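Local coordinates for protein positive phenol-degradative gene regulator (Ralstonia sp. E2, PDB 5FRY) that senses phenols through this N-terminal sensory domain and thereby activates transcription of phenol-degradation genes, probably as an ATP-dependent enhancer-binding protein, at residues L129-D137 with P149-Y157. Numbering follows the deposited sequence.
Sequences LWEDSFEGD and PVCWMQIGY. With ZN (zinc ion), chain C; ERH (3,4-dimethylphenol), chain D.
E135 and Q154 join the starts of two helices by a reciprocal exchange of hydrogen bonds. The E135 carboxylate sits at the N-terminal end of helix 152-166. Its OE2 accepts a nearly straight bond from M153 N at 2.9 Å. Its OE1 accepts from Q154 N at 3.0 Å. Each oxygen uses its syn lone pair, and the two bonds to successive amides hold the carboxylate against the first turn of the helix. With chi1 at -166°, E135 turns CG away from its own N, and the extended chain beyond carries the carboxylate across to the neighbouring helix. In return, E135 N donates to Q154 OE1 at 3.2 Å, approaching from somewhat out of the amide's carbonyl plane.

The other end of the Q154 amide meets W130. NE2 lies over one face of the indole, near its rim, 3.3 Å from W130 CE3. The ring and amide planes stand 80° apart, so the amide is upright on the ring. I155 CD1 packs against W130 CH2 at 3.6 Å. F134 CZ touches M153 CE, which lies at the edge of the phenyl ring.

C151, at the N-cap position of helix 152-166, binds zinc through SG at 2.2 Å. E174, C177 and C185 complete the site. S133 OG lies 3.3 Å from C151 SG and weakly caps helix 134-143 through G136 N. R51 forms a salt bridge with E135 OE2 and a cation-pi contact with W152.

On the ligand side, W130 NE1 donates a weak bond to O01 of 3,4-dimethylphenol at 3.4 Å. W130 thus links the phenol pocket to packing beside the zinc site in the V4R domain. The buried E135 carboxylate, held by helix-end amides and R51, is probably stabilised as an anion.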
ATOM      1  N   LEU A 129      -4.546  14.296 -17.590  1.00 38.12           N
ATOM      2  CA  LEU A 129      -3.905  13.176 -18.254  1.00 36.80           C
ATOM      3  C   LEU A 129      -3.179  12.306 -17.229  1.00 34.87           C
ATOM      4  O   LEU A 129      -2.459  12.823 -16.364  1.00 38.60           O
ATOM      5  CB  LEU A 129      -2.924  13.681 -19.307  1.00 37.63           C
ATOM      6  CG  LEU A 129      -1.886  12.684 -19.823  1.00 40.29           C
ATOM      7  CD1 LEU A 129      -2.478  11.852 -20.956  1.00 40.05           C
ATOM      8  CD2 LEU A 129      -0.618  13.393 -20.278  1.00 46.77           C
ATOM      9  N   TRP A 130      -3.365  10.995 -17.327  1.00 36.58           N
ATOM     10  CA  TRP A 130      -2.659  10.048 -16.469  1.00 29.89           C
ATOM     11  C   TRP A 130      -1.734   9.168 -17.296  1.00 32.82           C
ATOM     12  O   TRP A 130      -2.202   8.447 -18.156  1.00 34.74           O
ATOM     13  CB  TRP A 130      -3.639   9.157 -15.708  1.00 29.68           C
ATOM     14  CG  TRP A 130      -4.225   9.764 -14.442  1.00 26.68           C
ATOM     15  CD1 TRP A 130      -3.825  10.900 -13.812  1.00 30.05           C
ATOM     16  CD2 TRP A 130      -5.325   9.243 -13.683  1.00 26.48           C
ATOM     17  NE1 TRP A 130      -4.613  11.126 -12.695  1.00 30.89           N
ATOM     18  CE2 TRP A 130      -5.554  10.134 -12.612  1.00 28.86           C
ATOM     19  CE3 TRP A 130      -6.156   8.129 -13.819  1.00 25.44           C
ATOM     20  CZ2 TRP A 130      -6.536   9.901 -11.652  1.00 25.89           C
ATOM     21  CZ3 TRP A 130      -7.168   7.931 -12.879  1.00 31.02           C
ATOM     22  CH2 TRP A 130      -7.326   8.798 -11.797  1.00 25.12           C
ATOM     23  N   GLU A 131      -0.436   9.211 -17.016  1.00 34.21           N
ATOM     24  CA  GLU A 131       0.500   8.310 -17.678  1.00 38.33           C
ATOM     25  C   GLU A 131       1.142   7.331 -16.702  1.00 40.90           C
ATOM     26  O   GLU A 131       1.530   7.698 -15.577  1.00 41.23           O
ATOM     27  CB  GLU A 131       1.574   9.121 -18.404  1.00 42.03           C
ATOM     28  CG  GLU A 131       1.012  10.020 -19.491  1.00 43.85           C
ATOM     29  CD  GLU A 131       2.086  10.834 -20.183  1.00 45.77           C
ATOM     30  OE1 GLU A 131       2.698  10.321 -21.148  1.00 58.04           O
ATOM     31  OE2 GLU A 131       2.324  11.985 -19.754  1.00 49.99           O
ATOM     32  N   ASP A 132       1.244   6.080 -17.146  1.00 44.58           N
ATOM     33  CA  ASP A 132       1.865   5.022 -16.366  1.00 40.81           C
ATOM     34  C   ASP A 132       1.112   4.799 -15.062  1.00 41.52           C
ATOM     35  O   ASP A 132       1.728   4.554 -14.029  1.00 41.58           O
ATOM     36  CB  ASP A 132       3.325   5.355 -16.069  1.00 44.04           C
ATOM     37  CG  ASP A 132       4.173   5.435 -17.321  1.00 51.26           C
ATOM     38  OD1 ASP A 132       3.867   4.719 -18.305  1.00 51.09           O
ATOM     39  OD2 ASP A 132       5.147   6.222 -17.316  1.00 52.93           O
ATOM     40  N   SER A 133      -0.216   4.894 -15.116  1.00 39.24           N
ATOM     41  CA  SER A 133      -1.019   4.639 -13.934  1.00 39.94           C
ATOM     42  C   SER A 133      -0.684   3.230 -13.458  1.00 38.08           C
ATOM     43  O   SER A 133      -0.642   2.292 -14.251  1.00 37.61           O
ATOM     44  CB  SER A 133      -2.511   4.796 -14.222  1.00 44.60           C
ATOM     45  OG  SER A 133      -3.045   3.615 -14.775  1.00 44.36           O
ATOM     46  N   PHE A 134      -0.403   3.084 -12.169  1.00 31.27           N
ATOM     47  CA  PHE A 134       0.006   1.776 -11.674  1.00 32.37           C
ATOM     48  C   PHE A 134      -1.191   0.841 -11.655  1.00 28.17           C
ATOM     49  O   PHE A 134      -1.078  -0.360 -11.872  1.00 32.83           O
ATOM     50  CB  PHE A 134       0.593   1.879 -10.271  1.00 32.50           C
ATOM     51  CG  PHE A 134      -0.422   1.681  -9.192  1.00 33.53           C
ATOM     52  CD1 PHE A 134      -1.236   2.729  -8.794  1.00 32.79           C
ATOM     53  CD2 PHE A 134      -0.608   0.436  -8.615  1.00 31.51           C
ATOM     54  CE1 PHE A 134      -2.191   2.551  -7.818  1.00 30.52           C
ATOM     55  CE2 PHE A 134      -1.575   0.246  -7.634  1.00 34.89           C
ATOM     56  CZ  PHE A 134      -2.364   1.300  -7.238  1.00 34.84           C
ATOM     57  N   GLU A 135      -2.364   1.399 -11.393  1.00 33.13           N
ATOM     58  CA  GLU A 135      -3.523   0.580 -11.093  1.00 28.23           C
ATOM     59  C   GLU A 135      -4.032  -0.105 -12.363  1.00 36.23           C
ATOM     60  O   GLU A 135      -4.430  -1.291 -12.339  1.00 33.39           O
ATOM     61  CB  GLU A 135      -4.612   1.436 -10.445  1.00 29.82           C
ATOM     62  CG  GLU A 135      -5.692   0.622  -9.801  1.00 29.00           C
ATOM     63  CD  GLU A 135      -6.637   1.500  -9.026  1.00 26.94           C
ATOM     64  OE1 GLU A 135      -6.493   2.725  -9.151  1.00 29.50           O
ATOM     65  OE2 GLU A 135      -7.521   0.955  -8.330  1.00 30.59           O
ATOM     66  N   GLY A 136      -3.973   0.623 -13.475  1.00 30.79           N
ATOM     67  CA  GLY A 136      -4.379   0.079 -14.762  1.00 30.90           C
ATOM     68  C   GLY A 136      -3.387  -0.991 -15.205  1.00 36.90           C
ATOM     69  O   GLY A 136      -3.769  -2.038 -15.718  1.00 40.52           O
ATOM     70  N   ASP A 137      -2.106  -0.716 -14.983  1.00 38.80           N
ATOM     71  CA  ASP A 137      -1.030  -1.689 -15.181  1.00 38.00           C
ATOM     72  C   ASP A 137      -1.265  -2.993 -14.422  1.00 44.13           C
ATOM     73  O   ASP A 137      -1.110  -4.070 -14.988  1.00 44.11           O
ATOM     74  CB  ASP A 137       0.313  -1.098 -14.743  1.00 40.80           C
ATOM     75  CG  ASP A 137       0.972  -0.272 -15.821  1.00 44.94           C
ATOM     76  OD1 ASP A 137       0.257   0.224 -16.716  1.00 55.50           O
ATOM     77  OD2 ASP A 137       2.209  -0.108 -15.773  1.00 45.67           O
ATOM     78  N   PRO A 149     -13.242   1.251 -17.329  1.00 41.95           N
ATOM     79  CA  PRO A 149     -12.227   1.936 -16.508  1.00 39.24           C
ATOM     80  C   PRO A 149     -11.963   1.272 -15.159  1.00 37.71           C
ATOM     81  O   PRO A 149     -12.888   0.950 -14.400  1.00 38.68           O
ATOM     82  CB  PRO A 149     -12.817   3.336 -16.315  1.00 36.75           C
ATOM     83  CG  PRO A 149     -14.204   3.301 -17.014  1.00 39.58           C
ATOM     84  CD  PRO A 149     -14.097   2.228 -18.016  1.00 41.79           C
ATOM     85  N   VAL A 150     -10.678   1.088 -14.876  1.00 31.30           N
ATOM     86  CA  VAL A 150     -10.226   0.260 -13.766  1.00 37.71           C
ATOM     87  C   VAL A 150      -9.356   0.986 -12.728  1.00 34.48           C
ATOM     88  O   VAL A 150      -9.027   0.402 -11.700  1.00 35.41           O
ATOM     89  CB  VAL A 150      -9.408  -0.966 -14.289  1.00 37.20           C
ATOM     90  CG1 VAL A 150     -10.272  -1.862 -15.156  1.00 41.78           C
ATOM     91  CG2 VAL A 150      -8.201  -0.497 -15.062  1.00 38.94           C
ATOM     92  N   CYS A 151      -8.958   2.233 -12.978  1.00 36.69           N
ATOM     93  CA  CYS A 151      -8.119   2.937 -11.990  1.00 34.17           C
ATOM     94  C   CYS A 151      -8.935   3.503 -10.810  1.00 32.19           C
ATOM     95  O   CYS A 151      -8.947   4.706 -10.559  1.00 29.85           O
ATOM     96  CB  CYS A 151      -7.306   4.033 -12.681  1.00 25.57           C
ATOM     97  SG  CYS A 151      -6.216   3.332 -13.947  1.00 29.04           S
ATOM     98  N   TRP A 152      -9.557   2.591 -10.064  1.00 32.11           N
ATOM     99  CA  TRP A 152     -10.482   2.870  -8.977  1.00 27.53           C
ATOM    100  C   TRP A 152      -9.940   3.692  -7.795  1.00 31.69           C
ATOM    101  O   TRP A 152     -10.559   4.699  -7.407  1.00 30.18           O
ATOM    102  CB  TRP A 152     -11.037   1.543  -8.436  1.00 32.28           C
ATOM    103  CG  TRP A 152     -11.620   0.665  -9.510  1.00 41.50           C
ATOM    104  CD1 TRP A 152     -12.163   1.071 -10.702  1.00 38.71           C
ATOM    105  CD2 TRP A 152     -11.698  -0.768  -9.501  1.00 37.26           C
ATOM    106  NE1 TRP A 152     -12.588  -0.021 -11.423  1.00 41.51           N
ATOM    107  CE2 TRP A 152     -12.310  -1.160 -10.711  1.00 41.01           C
ATOM    108  CE3 TRP A 152     -11.313  -1.755  -8.588  1.00 40.88           C
ATOM    109  CZ2 TRP A 152     -12.543  -2.501 -11.026  1.00 36.91           C
ATOM    110  CZ3 TRP A 152     -11.547  -3.086  -8.906  1.00 40.55           C
ATOM    111  CH2 TRP A 152     -12.157  -3.444 -10.110  1.00 42.67           C
ATOM    112  N   MET A 153      -8.832   3.244  -7.202  1.00 28.73           N
ATOM    113  CA  MET A 153      -8.173   3.964  -6.112  1.00 27.11           C
ATOM    114  C   MET A 153      -7.613   5.279  -6.593  1.00 26.68           C
ATOM    115  O   MET A 153      -7.576   6.240  -5.816  1.00 28.06           O
ATOM    116  CB  MET A 153      -7.043   3.132  -5.493  1.00 26.13           C
ATOM    117  CG  MET A 153      -6.543   3.592  -4.124  1.00 24.20           C
ATOM    118  SD  MET A 153      -5.094   2.588  -3.650  1.00 37.75           S
ATOM    119  CE  MET A 153      -5.402   1.142  -4.598  1.00 25.29           C
ATOM    120  N   GLN A 154      -7.144   5.333  -7.843  1.00 25.48           N
ATOM    121  CA  GLN A 154      -6.627   6.586  -8.372  1.00 27.55           C
ATOM    122  C   GLN A 154      -7.744   7.599  -8.479  1.00 26.87           C
ATOM    123  O   GLN A 154      -7.549   8.770  -8.168  1.00 30.41           O
ATOM    124  CB  GLN A 154      -5.979   6.394  -9.728  1.00 29.03           C
ATOM    125  CG  GLN A 154      -4.618   5.708  -9.602  1.00 24.51           C
ATOM    126  CD  GLN A 154      -4.039   5.321 -10.924  1.00 32.61           C
ATOM    127  OE1 GLN A 154      -3.186   4.434 -10.991  1.00 28.84           O
ATOM    128  NE2 GLN A 154      -4.469   6.001 -11.994  1.00 36.23           N
ATOM    129  N   ILE A 155      -8.904   7.141  -8.936  1.00 23.67           N
ATOM    130  CA  ILE A 155     -10.098   8.012  -9.032  1.00 27.94           C
ATOM    131  C   ILE A 155     -10.616   8.463  -7.667  1.00 31.53           C
ATOM    132  O   ILE A 155     -10.897   9.646  -7.460  1.00 32.19           O
ATOM    133  CB  ILE A 155     -11.251   7.301  -9.777  1.00 30.10           C
ATOM    134  CG1 ILE A 155     -10.978   7.293 -11.279  1.00 34.52           C
ATOM    135  CG2 ILE A 155     -12.585   7.966  -9.449  1.00 29.09           C
ATOM    136  CD1 ILE A 155     -10.959   8.676 -11.892  1.00 32.21           C
ATOM    137  N   GLY A 156     -10.752   7.513  -6.737  1.00 31.42           N
ATOM    138  CA  GLY A 156     -11.166   7.829  -5.383  1.00 28.00           C
ATOM    139  C   GLY A 156     -10.315   8.940  -4.797  1.00 29.56           C
ATOM    140  O   GLY A 156     -10.812   9.866  -4.125  1.00 27.90           O
ATOM    141  N   TYR A 157      -9.029   8.853  -5.082  1.00 26.66           N
ATOM    142  CA  TYR A 157      -8.050   9.803  -4.587  1.00 28.30           C
ATOM    143  C   TYR A 157      -8.331  11.203  -5.127  1.00 29.21           C
ATOM    144  O   TYR A 157      -8.376  12.172  -4.341  1.00 27.51           O
ATOM    145  CB  TYR A 157      -6.643   9.341  -4.943  1.00 26.43           C
ATOM    146  CG  TYR A 157      -5.566  10.298  -4.485  1.00 25.24           C
ATOM    147  CD1 TYR A 157      -5.380  11.531  -5.132  1.00 28.15           C
ATOM    148  CD2 TYR A 157      -4.765   9.999  -3.385  1.00 27.22           C
ATOM    149  CE1 TYR A 157      -4.419  12.420  -4.712  1.00 26.39           C
ATOM    150  CE2 TYR A 157      -3.786  10.880  -2.963  1.00 21.92           C
ATOM    151  CZ  TYR A 157      -3.614  12.085  -3.642  1.00 31.02           C
ATOM    152  OH  TYR A 157      -2.638  12.977  -3.255  1.00 28.69           O
TER
HETATM  153 ZN    ZN C1208      -7.042   4.177 -15.809  1.00 37.96          ZN
HETATM  154  O01 ERH D1209      -4.239  12.022  -9.394  1.00 33.33           O
HETATM  155  C02 ERH D1209      -6.228  15.085 -10.365  1.00 38.02           C
HETATM  156  C03 ERH D1209      -6.209  14.839  -7.900  1.00 39.04           C
HETATM  157  C04 ERH D1209      -6.616  15.560  -9.166  1.00 40.55           C
HETATM  158  C05 ERH D1209      -5.385  13.831 -10.447  1.00 34.71           C
HETATM  159  C06 ERH D1209      -5.458  13.721  -7.971  1.00 37.10           C
HETATM  160  C07 ERH D1209      -5.023  13.189  -9.319  1.00 37.84           C
HETATM  161  C08 ERH D1209      -6.635  15.805 -11.633  1.00 40.86           C
HETATM  162  C09 ERH D1209      -6.644  15.372  -6.552  1.00 38.61           C